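Local coordinates for protein lipase chaperone (Burkholderia glumae, PDB 2ES4) that helps the extracellular lipase to fold during its passage through the periplasm, acting as a foldase dedicated to that enzyme, at residues E111-L116 / P120-A125; R130-Y135 / P179-E184; T238-L243 / Q259-E264. One frame throughout, in Å; residues are numbered along the deposited sequence.

Interaction 1. Residues E111-L116 / P120-A125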
loop_
_atom_site.group_PDB
_atom_site.type_symbol
_atom_site.label_atom_id
_atom_site.label_comp_id
_atom_site.label_asym_id
_atom_site.label_seq_id
_atom_site.Cartn_x
_atom_site.Cartn_y
_atom_site.Cartn_z
ATOM N N GLU B 111 11.771 -24.807 -10.248
ATOM C CA GLU B 111 10.652 -24.708 -9.309
ATOM C C GLU B 111 9.581 -25.745 -9.616
ATOM O O GLU B 111 9.044 -26.374 -8.705
ATOM C CB GLU B 111 10.047 -23.310 -9.339
ATOM C CG GLU B 111 10.992 -22.202 -8.928
ATOM C CD GLU B 111 10.928 -21.855 -7.453
ATOM O OE1 GLU B 111 11.304 -22.699 -6.619
ATOM O OE2 GLU B 111 10.506 -20.727 -7.126
ATOM N N ILE B 112 9.302 -25.941 -10.905
ATOM C CA ILE B 112 8.321 -26.935 -11.344
ATOM C C ILE B 112 8.812 -28.327 -10.948
ATOM O O ILE B 112 8.056 -29.120 -10.382
ATOM C CB ILE B 112 8.122 -26.910 -12.874
ATOM C CG1 ILE B 112 7.457 -25.604 -13.300
ATOM C CG2 ILE B 112 7.276 -28.104 -13.320
ATOM C CD1 ILE B 112 7.296 -25.430 -14.793
ATOM N N ALA B 113 10.089 -28.591 -11.227
ATOM C CA ALA B 113 10.715 -29.871 -10.914
ATOM C C ALA B 113 10.692 -30.170 -9.423
ATOM O O ALA B 113 10.432 -31.287 -9.025
ATOM C CB ALA B 113 12.134 -29.900 -11.419
ATOM N N ALA B 114 10.907 -29.151 -8.598
ATOM C CA ALA B 114 10.900 -29.325 -7.147
ATOM C C ALA B 114 9.575 -29.903 -6.639
ATOM O O ALA B 114 9.562 -30.762 -5.761
ATOM C CB ALA B 114 11.189 -28.006 -6.473
ATOM N N GLN B 115 8.476 -29.470 -7.251
ATOM C CA GLN B 115 7.146 -29.930 -6.871
ATOM C C GLN B 115 6.658 -31.155 -7.634
ATOM O O GLN B 115 6.044 -32.050 -7.050
ATOM C CB GLN B 115 6.123 -28.802 -7.049
ATOM C CG GLN B 115 6.272 -27.636 -6.086
ATOM C CD GLN B 115 5.153 -26.615 -6.223
ATOM O OE1 GLN B 115 3.988 -26.971 -6.418
ATOM N NE2 GLN B 115 5.503 -25.340 -6.120
ATOM N N LEU B 116 6.906 -31.176 -8.942
ATOM C CA LEU B 116 6.423 -32.254 -9.802
ATOM C C LEU B 116 7.479 -33.102 -10.493
ATOM O O LEU B 116 7.198 -33.706 -11.530
ATOM C CB LEU B 116 5.486 -31.658 -10.856
ATOM C CG LEU B 116 4.447 -30.636 -10.395
ATOM C CD1 LEU B 116 3.741 -30.039 -11.564
ATOM C CD2 LEU B 116 3.475 -31.284 -9.422
ATOM N N PRO B 120 3.609 -36.718 -14.923
ATOM C CA PRO B 120 2.946 -36.145 -16.103
ATOM C C PRO B 120 2.646 -34.657 -15.921
ATOM O O PRO B 120 2.739 -33.880 -16.876
ATOM C CB PRO B 120 1.656 -36.954 -16.184
ATOM C CG PRO B 120 2.066 -38.285 -15.648
ATOM C CD PRO B 120 2.863 -37.907 -14.453
ATOM N N ALA B 121 2.363 -34.271 -14.676
ATOM C CA ALA B 121 2.070 -32.886 -14.316
ATOM C C ALA B 121 3.236 -31.960 -14.646
ATOM O O ALA B 121 3.021 -30.847 -15.114
ATOM C CB ALA B 121 1.721 -32.789 -12.856
ATOM N N GLN B 122 4.464 -32.440 -14.439
ATOM C CA GLN B 122 5.665 -31.657 -14.738
ATOM C C GLN B 122 5.714 -31.226 -16.195
ATOM O O GLN B 122 5.914 -30.048 -16.484
ATOM C CB GLN B 122 6.928 -32.442 -14.391
ATOM C CG GLN B 122 8.219 -31.801 -14.878
ATOM C CD GLN B 122 9.452 -32.511 -14.399
ATOM O OE1 GLN B 122 9.551 -33.739 -14.462
ATOM N NE2 GLN B 122 10.416 -31.738 -13.919
ATOM N N ALA B 123 5.506 -32.184 -17.099
ATOM C CA ALA B 123 5.508 -31.908 -18.532
ATOM C C ALA B 123 4.349 -30.978 -18.866
ATOM O O ALA B 123 4.502 -30.045 -19.658
ATOM C CB ALA B 123 5.388 -33.196 -19.320
ATOM N N GLU B 124 3.217 -31.202 -18.198
ATOM C CA GLU B 124 2.019 -30.388 -18.389
ATOM C C GLU B 124 2.300 -28.952 -17.948
ATOM O O GLU B 124 1.979 -28.008 -18.671
ATOM C CB GLU B 124 0.860 -30.962 -17.585
ATOM C CG GLU B 124 -0.513 -30.561 -18.080
ATOM C CD GLU B 124 -1.616 -31.128 -17.226
ATOM O OE1 GLU B 124 -1.560 -32.335 -16.932
ATOM O OE2 GLU B 124 -2.531 -30.373 -16.841
ATOM N N ALA B 125 2.964 -28.806 -16.797
ATOM C CA ALA B 125 3.328 -27.497 -16.252
ATOM C C ALA B 125 4.270 -26.752 -17.170
ATOM O O ALA B 125 4.070 -25.566 -17.434
ATOM C CB ALA B 125 3.929 -27.643 -14.876
#

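Interaction 2. Residues R130-Y135 / P179-E184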
loop_
_atom_site.group_PDB
_atom_site.type_symbol
_atom_site.label_atom_id
_atom_site.label_comp_id
_atom_site.label_asym_id
_atom_site.label_seq_id
_atom_site.Cartn_x
_atom_site.Cartn_y
_atom_site.Cartn_z
ATOM N N ARG B 130 5.211 -22.545 -21.539
ATOM C CA ARG B 130 5.474 -22.178 -22.924
ATOM C C ARG B 130 4.374 -21.266 -23.461
ATOM O O ARG B 130 4.650 -20.202 -24.018
ATOM C CB ARG B 130 5.598 -23.415 -23.804
ATOM N N ARG B 131 3.126 -21.659 -23.225
ATOM C CA ARG B 131 1.979 -20.881 -23.672
ATOM C C ARG B 131 1.842 -19.542 -22.953
ATOM O O ARG B 131 1.415 -18.556 -23.558
ATOM C CB ARG B 131 0.701 -21.700 -23.538
ATOM C CG ARG B 131 0.489 -22.650 -24.703
ATOM C CD ARG B 131 -0.803 -23.435 -24.573
ATOM N NE ARG B 131 -0.679 -24.562 -23.652
ATOM C CZ ARG B 131 -1.607 -25.502 -23.486
ATOM N NH1 ARG B 131 -2.740 -25.459 -24.177
ATOM N NH2 ARG B 131 -1.398 -26.494 -22.630
ATOM N N TYR B 132 2.247 -19.501 -21.684
ATOM C CA TYR B 132 2.183 -18.273 -20.903
ATOM C C TYR B 132 3.190 -17.262 -21.407
ATOM O O TYR B 132 2.851 -16.108 -21.631
ATOM C CB TYR B 132 2.412 -18.542 -19.416
ATOM C CG TYR B 132 1.951 -17.427 -18.494
ATOM C CD1 TYR B 132 2.354 -17.406 -17.152
ATOM C CD2 TYR B 132 1.075 -16.405 -18.945
ATOM C CE1 TYR B 132 1.900 -16.394 -16.270
ATOM C CE2 TYR B 132 0.619 -15.397 -18.081
ATOM C CZ TYR B 132 1.037 -15.400 -16.745
ATOM O OH TYR B 132 0.604 -14.409 -15.904
ATOM N N ARG B 133 4.427 -17.705 -21.595
ATOM C CA ARG B 133 5.478 -16.827 -22.087
ATOM C C ARG B 133 5.173 -16.334 -23.499
ATOM O O ARG B 133 5.558 -15.226 -23.866
ATOM C CB ARG B 133 6.830 -17.527 -22.028
ATOM C CG ARG B 133 6.960 -18.739 -22.909
ATOM C CD ARG B 133 8.219 -19.499 -22.642
ATOM N NE ARG B 133 9.367 -18.612 -22.701
ATOM C CZ ARG B 133 10.624 -18.998 -22.533
ATOM N NH1 ARG B 133 10.910 -20.274 -22.298
ATOM N NH2 ARG B 133 11.595 -18.101 -22.588
ATOM N N ALA B 134 4.433 -17.144 -24.261
ATOM C CA ALA B 134 4.031 -16.782 -25.618
ATOM C C ALA B 134 3.055 -15.617 -25.511
ATOM O O ALA B 134 3.047 -14.728 -26.359
ATOM C CB ALA B 134 3.374 -17.955 -26.312
ATOM N N TYR B 135 2.284 -15.608 -24.420
ATOM C CA TYR B 135 1.318 -14.555 -24.140
ATOM C C TYR B 135 2.016 -13.215 -23.977
ATOM O O TYR B 135 1.563 -12.224 -24.538
ATOM C CB TYR B 135 0.489 -14.925 -22.896
ATOM C CG TYR B 135 -0.393 -13.839 -22.339
ATOM C CD1 TYR B 135 0.143 -12.799 -21.542
ATOM C CD2 TYR B 135 -1.765 -13.831 -22.605
ATOM C CE1 TYR B 135 -0.660 -11.776 -21.043
ATOM C CE2 TYR B 135 -2.589 -12.807 -22.101
ATOM C CZ TYR B 135 -2.026 -11.789 -21.319
ATOM O OH TYR B 135 -2.825 -10.804 -20.803
ATOM N N PRO B 179 -9.035 -20.029 -16.633
ATOM C CA PRO B 179 -8.540 -20.077 -15.260
ATOM C C PRO B 179 -7.513 -18.991 -14.954
ATOM O O PRO B 179 -7.438 -18.517 -13.834
ATOM C CB PRO B 179 -7.944 -21.475 -15.183
ATOM C CG PRO B 179 -7.484 -21.731 -16.516
ATOM C CD PRO B 179 -8.623 -21.258 -17.335
ATOM N N PHE B 180 -6.792 -18.551 -15.980
ATOM C CA PHE B 180 -5.779 -17.517 -15.829
ATOM C C PHE B 180 -6.328 -16.119 -15.620
ATOM O O PHE B 180 -5.969 -15.446 -14.655
ATOM C CB PHE B 180 -4.841 -17.504 -17.036
ATOM C CG PHE B 180 -3.628 -18.366 -16.878
ATOM C CD1 PHE B 180 -3.731 -19.698 -16.432
ATOM C CD2 PHE B 180 -2.358 -17.847 -17.177
ATOM C CE1 PHE B 180 -2.579 -20.501 -16.284
ATOM C CE2 PHE B 180 -1.201 -18.635 -17.036
ATOM C CZ PHE B 180 -1.311 -19.963 -16.588
ATOM N N PHE B 181 -7.213 -15.693 -16.518
ATOM C CA PHE B 181 -7.775 -14.350 -16.462
ATOM C C PHE B 181 -9.273 -14.261 -16.266
ATOM O O PHE B 181 -9.822 -13.163 -16.286
ATOM C CB PHE B 181 -7.382 -13.574 -17.719
ATOM C CG PHE B 181 -5.912 -13.511 -17.945
ATOM C CD1 PHE B 181 -5.090 -12.753 -17.094
ATOM C CD2 PHE B 181 -5.329 -14.234 -18.990
ATOM C CE1 PHE B 181 -3.693 -12.717 -17.284
ATOM C CE2 PHE B 181 -3.941 -14.204 -19.187
ATOM C CZ PHE B 181 -3.117 -13.448 -18.334
ATOM N N GLY B 182 -9.927 -15.399 -16.039
ATOM C CA GLY B 182 -11.373 -15.418 -15.845
ATOM C C GLY B 182 -11.877 -14.420 -14.827
ATOM O O GLY B 182 -12.559 -13.466 -15.193
ATOM N N ASP B 183 -11.449 -14.580 -13.577
ATOM C CA ASP B 183 -11.853 -13.686 -12.493
ATOM C C ASP B 183 -11.391 -12.251 -12.715
ATOM O O ASP B 183 -12.185 -11.318 -12.576
ATOM C CB ASP B 183 -11.314 -14.193 -11.157
ATOM C CG ASP B 183 -11.736 -15.619 -10.858
ATOM O OD1 ASP B 183 -12.951 -15.913 -10.906
ATOM O OD2 ASP B 183 -10.846 -16.450 -10.578
ATOM N N GLU B 184 -10.129 -12.092 -13.114
ATOM C CA GLU B 184 -9.539 -10.776 -13.373
ATOM C C GLU B 184 -10.368 -9.963 -14.368
ATOM O O GLU B 184 -10.671 -8.796 -14.118
ATOM C CB GLU B 184 -8.113 -10.934 -13.893
ATOM C CG GLU B 184 -7.368 -9.624 -14.119
ATOM C CD GLU B 184 -5.961 -9.840 -14.620
ATOM O OE1 GLU B 184 -5.191 -10.536 -13.929
ATOM O OE2 GLU B 184 -5.619 -9.316 -15.701
#

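Interaction 3. Residues T238-L243 / Q259-E264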
loop_
_atom_site.group_PDB
_atom_site.type_symbol
_atom_site.label_atom_id
_atom_site.label_comp_id
_atom_site.label_asym_id
_atom_site.label_seq_id
_atom_site.Cartn_x
_atom_site.Cartn_y
_atom_site.Cartn_z
ATOM N N THR B 238 -16.202 -1.134 12.796
ATOM C CA THR B 238 -17.004 0.086 12.703
ATOM C C THR B 238 -17.939 0.275 13.899
ATOM O O THR B 238 -18.151 1.406 14.337
ATOM C CB THR B 238 -17.831 0.127 11.400
ATOM O OG1 THR B 238 -16.947 0.058 10.276
ATOM C CG2 THR B 238 -18.651 1.408 11.299
ATOM N N LYS B 239 -18.477 -0.822 14.432
ATOM C CA LYS B 239 -19.373 -0.738 15.588
ATOM C C LYS B 239 -18.640 -0.157 16.790
ATOM O O LYS B 239 -19.179 0.689 17.506
ATOM C CB LYS B 239 -19.924 -2.107 15.955
ATOM C CG LYS B 239 -20.760 -2.754 14.866
ATOM C CD LYS B 239 -21.386 -4.040 15.341
ATOM C CE LYS B 239 -22.433 -3.719 16.349
ATOM N NZ LYS B 239 -23.564 -2.923 15.827
ATOM N N ILE B 240 -17.386 -0.575 16.960
ATOM C CA ILE B 240 -16.553 -0.090 18.055
ATOM C C ILE B 240 -16.218 1.383 17.825
ATOM O O ILE B 240 -16.377 2.204 18.733
ATOM C CB ILE B 240 -15.250 -0.911 18.180
ATOM C CG1 ILE B 240 -15.585 -2.373 18.493
ATOM C CG2 ILE B 240 -14.354 -0.328 19.272
ATOM C CD1 ILE B 240 -14.385 -3.293 18.566
ATOM N N ALA B 241 -15.807 1.709 16.598
ATOM C CA ALA B 241 -15.451 3.080 16.228
ATOM C C ALA B 241 -16.603 4.050 16.444
ATOM O O ALA B 241 -16.401 5.140 16.976
ATOM C CB ALA B 241 -14.983 3.139 14.786
ATOM N N ASP B 242 -17.816 3.619 16.092
ATOM C CA ASP B 242 -19.014 4.443 16.258
ATOM C C ASP B 242 -19.301 4.772 17.719
ATOM O O ASP B 242 -19.671 5.903 18.038
ATOM C CB ASP B 242 -20.240 3.770 15.636
ATOM C CG ASP B 242 -20.189 3.730 14.116
ATOM O OD1 ASP B 242 -19.594 4.641 13.496
ATOM O OD2 ASP B 242 -20.751 2.777 13.537
ATOM N N LEU B 243 -19.088 3.798 18.602
ATOM C CA LEU B 243 -19.308 4.011 20.030
ATOM C C LEU B 243 -18.303 5.002 20.605
ATOM O O LEU B 243 -18.645 5.808 21.472
ATOM C CB LEU B 243 -19.256 2.692 20.786
ATOM C CG LEU B 243 -20.503 1.834 20.608
ATOM C CD1 LEU B 243 -20.245 0.438 21.082
ATOM C CD2 LEU B 243 -21.662 2.462 21.372
ATOM N N GLN B 259 -23.698 -7.279 23.321
ATOM C CA GLN B 259 -24.904 -7.776 22.672
ATOM C C GLN B 259 -24.844 -7.813 21.150
ATOM O O GLN B 259 -25.868 -8.004 20.491
ATOM C CB GLN B 259 -26.140 -7.013 23.153
ATOM C CG GLN B 259 -26.137 -5.528 22.855
ATOM C CD GLN B 259 -27.411 -4.853 23.293
ATOM O OE1 GLN B 259 -27.823 -4.967 24.449
ATOM N NE2 GLN B 259 -28.051 -4.141 22.370
ATOM N N THR B 260 -23.653 -7.597 20.590
ATOM C CA THR B 260 -23.473 -7.638 19.144
ATOM C C THR B 260 -22.268 -8.490 18.761
ATOM O O THR B 260 -22.402 -9.448 17.998
ATOM C CB THR B 260 -23.337 -6.242 18.537
ATOM O OG1 THR B 260 -22.293 -5.512 19.196
ATOM C CG2 THR B 260 -24.652 -5.457 18.632
ATOM N N LEU B 261 -21.104 -8.171 19.322
ATOM C CA LEU B 261 -19.879 -8.917 19.032
ATOM C C LEU B 261 -19.542 -9.992 20.050
ATOM O O LEU B 261 -18.682 -10.840 19.797
ATOM C CB LEU B 261 -18.691 -7.962 18.886
ATOM C CG LEU B 261 -18.806 -6.865 17.825
ATOM C CD1 LEU B 261 -17.508 -6.072 17.778
ATOM C CD2 LEU B 261 -19.108 -7.487 16.470
ATOM N N GLY B 262 -20.212 -9.961 21.197
ATOM C CA GLY B 262 -19.943 -10.951 22.223
ATOM C C GLY B 262 -19.169 -10.370 23.389
ATOM O O GLY B 262 -18.505 -9.333 23.237
ATOM N N PRO B 263 -19.207 -11.030 24.564
ATOM C CA PRO B 263 -18.513 -10.580 25.779
ATOM C C PRO B 263 -16.988 -10.456 25.728
ATOM O O PRO B 263 -16.423 -9.600 26.415
ATOM C CB PRO B 263 -18.977 -11.588 26.830
ATOM C CG PRO B 263 -19.249 -12.789 26.031
ATOM C CD PRO B 263 -19.947 -12.279 24.829
ATOM N N GLU B 264 -16.327 -11.278 24.911
ATOM C CA GLU B 264 -14.866 -11.221 24.798
ATOM C C GLU B 264 -14.424 -9.932 24.124
ATOM O O GLU B 264 -13.548 -9.231 24.634
ATOM C CB GLU B 264 -14.326 -12.421 24.033
ATOM C CG GLU B 264 -14.436 -13.724 24.801
ATOM C CD GLU B 264 -14.187 -14.928 23.922
ATOM O OE1 GLU B 264 -15.039 -15.220 23.055
ATOM O OE2 GLU B 264 -13.141 -15.582 24.097
#

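Interaction 1. Residues E111-L116 / P120-A125
An antiparallel alpha-alpha hairpin brings Ile112 and Leu116, on helix 101-116, against Ala121, Gln122 and Ala125 in the first turns of helix 120-137. Three residues separate the two short segments, which run at 158° with their axes 9.2 Å apart. The two backbones come closest beside the turn, with the CA atoms of Leu116 and Gln122 5.0 Å apart.

The inner side of the hairpin is apolar. Leu116 lays its CD1 branch against both alanines: Leu116 CD1 touches Ala121 CB at 3.6 Å and reaches Ala125 CB at 4.1 Å. One turn earlier, the CG2 branch of Ile112 meets Ala125 CB at 3.7 Å. The CD1 end of the same isoleucine lies against that methyl too, so Ala125 touches both larger side chains. Phe88 and Phe89 of helix 84-90 pack on Ile112, and Leu71, from a loop, packs on Leu116; together they cover this apolar side.

Gln122 works differently, along the more polar flank. Its CG is anti to the backbone N (chi1 170°) and the chain beyond is extended, which carries the amide back across the turn toward the first helix. There OE1 accepts a hydrogen bond from the backbone N of Gly118, tying the side chain to the connecting residues and fixing where the amide lies. The carbonyl oxygen of Leu116, hydrogen-bonded to Ser119 OG, also packs against the glutamine stem, with Leu116 O 3.1 Å from Gln122 CB. At the far end of the side chain, Gln122 NE2 rests against the methyl of Ala113, 3.5 Å from its CB.

Interaction 2. Residues R130-Y135 / P179-E184
Tyr132 and Phe180 face each other with CA atoms 9.5 Å apart, on helical segments whose axes come no closer than 13.6 Å and run at 52°. An aromatic cluster bridges this wide separation: Tyr132 and Tyr135 from helix 120-137, Phe180 and Phe181 from helix 177-198, which is kinked just after the pair.

Tyr132 and Phe180 form a T-shaped stack. The CG of Tyr132 is anti to the backbone N (chi1 -162°), a torsion that brings the ring closer to the other helix than its CB direction suggests. Its face then receives the edge of Phe180, with the planes practically perpendicular and the centroids 4.9 Å apart; Phe180 CE2 sits 3.5 Å above the middle of the tyrosine ring. The hydroxyl of Tyr132 is hydrogen-bonded to Asp90 OD1, which gives the buried ring a polar tether.

Tyr135 and Phe181 approach from opposite directions and meet differently, their planes inclined by 25° but slid apart so that overlap is slight. Phe181 CZ lies over one face of the Tyr135 ring. Ala169 of helix 155-172 touches both side chains, making this a meeting place of several helices. The closest atoms of the pair are Tyr135 CE2 and Phe181 CE2, at 3.5 Å.

Interaction 3. Residues T238-L243 / Q259-E264
Lys239 and Ile240, on helix 221-245, lean against Thr260 and Leu261 in the turn that joins helix 250-258 to helix 263-294, so a helix side packs on the turn between two consecutive helices.

The apolar part is light. Leu261 extends its two methyls over adjacent residues of the helix: CD1 lies 4.2 Å from Ile240 CG1, while CD2 lies 4.3 Å from the aliphatic CD of Lys239. Ile240 also packs on Ile257 of helix 250-258 and on an apolar side chain of the other protein chain in the assembly.

Backbone shape sets up the turn. Gly262 occupies the N-cap position of helix 263-294 with a positive phi (106°), a backbone conformation open to glycine.

Polar groups are present but form no hydrogen bond between the segments. The hydroxyl of Thr260 turns back to the end of its own preceding helix, where its single hydrogen can be shared between the carbonyl oxygens of Gln256 and Ile257. Lys239 meets this threonine tip to tip by van der Waals contact. Bends at chi3 (70°) and chi4 bring its CE, rather than its ammonium group, nearest: Lys239 CE is 3.4 Å from Thr260 OG1 and, rather tightly, 3.5 Å from Thr260 CB.

How the interactions relate
Interactions 1 and 2 share helix 120-137: its start closes the hairpin with helix 101-116, and farther along it meets helix 177-198. Their centres are about 17 Å apart, without touching, and helix 84-90 packs on both. Both are buried, yet in interaction 1 branched side chains meet small alanines, whereas interaction 2 spans its wider gap with rings. Interaction 3 lies across the centre of the chain, its centre about 49 Å from that of interaction 1 and 44 Å from that of interaction 2. It is more superficial, relies on a lysine stem and a turn, and alone includes a residue packed on the other protein chain.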